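Local coordinates for protein 7,8-dihydro-6-hydroxymethylpterin pyrophosphokinase-dihydropteroate synthase (Plasmodium falciparum, PDB 6JWS) that probably catalyses two successive steps of folate biosynthesis, pyrophosphorylating 6-hydroxymethyl-7,8-dihydropterin with ATP and then condensing the product with 4-aminobenzoate to give 7,8-dihydropteroate, at residues Thr172-Asp176 and Ser236-His240. The protein carries 1 engineered substitution. Numbering follows the deposited sequence.
Sequences TFVND and SKYIH
The Tyr238 ring is sandwiched between Val174 and the aliphatic chain of its own neighbour Lys237. On one face, Val174 CG2 makes a CH-pi contact, 3.8 Å from the ring centroid and 11° off the normal; Lys237 CG lies over the centre of the opposite face. Tyr238 CD1 meets Phe173 CD1 obliquely at 3.9 Å, the two side chains running past each other in opposite directions. With Phe173 CG between backbone N and carbonyl carbon (chi1 39°), the far part of its ring comes up beside Tyr238; the Phe173 ring also stacks with Tyr97, close to the calcium ligand Gly46. At the phenol end, Asn175 N donates to Tyr238 OH (3.0 Å, N-H...O 144°), a somewhat bent bond that ties the tip of the tyrosine to the main chain of the 172-176 segment. The same hydroxyl lies 3.3 Å from Val174 CA, so the ring end is packed against backbone as well as side chain. The polar ends of Lys237 and Asn175 converge on the N-terminal segment: Lys237 NZ bonds to Ser10 O, Asn175 ND2 to Ile8 O. Within the HPPK part of the protein, the contact joins the loop leading from strand 163-172 of the antiparallel sheet into helix 177-190, N-capped by Asp176, to the loop following helix 228-236; Val183 of helix 177-190 also touches Tyr238.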
# COMPACT_ATOMS: atom_id res chain seq x y z
N THR B 172 -37.56 0.64 29.38
CA THR B 172 -38.90 0.11 29.11
C THR B 172 -39.85 0.37 30.28
O THR B 172 -39.45 0.45 31.44
CB THR B 172 -38.84 -1.36 28.67
OG1 THR B 172 -40.07 -1.65 28.01
CG2 THR B 172 -38.62 -2.35 29.80
N PHE B 173 -41.14 0.49 29.94
CA PHE B 173 -42.19 0.75 30.91
C PHE B 173 -42.91 -0.56 31.24
O PHE B 173 -43.74 -0.61 32.16
CB PHE B 173 -43.16 1.83 30.41
CG PHE B 173 -43.48 1.76 28.94
CD1 PHE B 173 -44.15 0.67 28.41
CD2 PHE B 173 -43.08 2.77 28.07
CE1 PHE B 173 -44.43 0.59 27.05
CE2 PHE B 173 -43.36 2.69 26.71
CZ PHE B 173 -44.04 1.61 26.20
N VAL B 174 -42.59 -1.61 30.48
CA VAL B 174 -43.14 -2.94 30.70
C VAL B 174 -42.62 -3.46 32.03
O VAL B 174 -41.48 -3.18 32.40
CB VAL B 174 -42.84 -3.86 29.51
CG1 VAL B 174 -43.29 -5.29 29.78
CG2 VAL B 174 -43.50 -3.34 28.24
N ASN B 175 -43.47 -4.20 32.76
CA ASN B 175 -43.20 -4.53 34.15
C ASN B 175 -42.23 -5.70 34.29
O ASN B 175 -41.54 -5.79 35.31
CB ASN B 175 -44.47 -4.82 34.95
CG ASN B 175 -45.34 -3.59 35.14
OD1 ASN B 175 -44.85 -2.49 35.37
ND2 ASN B 175 -46.64 -3.78 35.04
N ASP B 176 -42.18 -6.60 33.29
CA ASP B 176 -41.42 -7.83 33.45
C ASP B 176 -41.07 -8.41 32.08
O ASP B 176 -41.71 -8.09 31.08
CB ASP B 176 -42.22 -8.87 34.24
CG ASP B 176 -43.47 -9.30 33.49
OD1 ASP B 176 -44.47 -8.57 33.56
OD2 ASP B 176 -43.40 -10.32 32.77
N SER B 236 -53.14 -5.24 26.31
CA SER B 236 -54.08 -4.13 26.47
C SER B 236 -53.53 -3.10 27.45
O SER B 236 -53.94 -1.95 27.44
CB SER B 236 -55.44 -4.61 26.92
OG SER B 236 -56.18 -5.12 25.81
N LYS B 237 -52.61 -3.55 28.31
CA LYS B 237 -52.00 -2.70 29.31
C LYS B 237 -51.04 -1.73 28.63
O LYS B 237 -50.68 -0.72 29.23
CB LYS B 237 -51.29 -3.57 30.35
CG LYS B 237 -50.49 -2.83 31.41
CD LYS B 237 -50.00 -3.74 32.52
CE LYS B 237 -48.89 -3.12 33.35
NZ LYS B 237 -49.26 -1.83 33.97
N TYR B 238 -50.64 -2.03 27.38
CA TYR B 238 -49.59 -1.26 26.72
C TYR B 238 -50.03 -0.75 25.35
O TYR B 238 -49.52 0.28 24.90
CB TYR B 238 -48.29 -2.07 26.61
CG TYR B 238 -47.74 -2.56 27.92
CD1 TYR B 238 -47.24 -1.67 28.86
CD2 TYR B 238 -47.70 -3.91 28.21
CE1 TYR B 238 -46.74 -2.11 30.07
CE2 TYR B 238 -47.20 -4.37 29.42
CZ TYR B 238 -46.71 -3.47 30.36
OH TYR B 238 -46.21 -3.91 31.55
N ILE B 239 -50.96 -1.46 24.70
CA ILE B 239 -51.41 -1.06 23.37
C ILE B 239 -52.92 -0.82 23.39
O ILE B 239 -53.66 -1.56 24.06
CB ILE B 239 -50.96 -2.09 22.31
CG1 ILE B 239 -49.45 -2.37 22.38
CG2 ILE B 239 -51.39 -1.68 20.90
CD1 ILE B 239 -48.98 -3.52 21.52
N HIS B 240 -53.38 0.23 22.68
CA HIS B 240 -54.79 0.47 22.42
C HIS B 240 -55.24 -0.47 21.30
O HIS B 240 -55.11 -0.13 20.13
CB HIS B 240 -55.04 1.92 21.95
CG HIS B 240 -55.02 2.95 23.03
ND1 HIS B 240 -54.00 3.89 23.15
CD2 HIS B 240 -55.89 3.22 24.03
CE1 HIS B 240 -54.24 4.67 24.18
NE2 HIS B 240 -55.40 4.28 24.74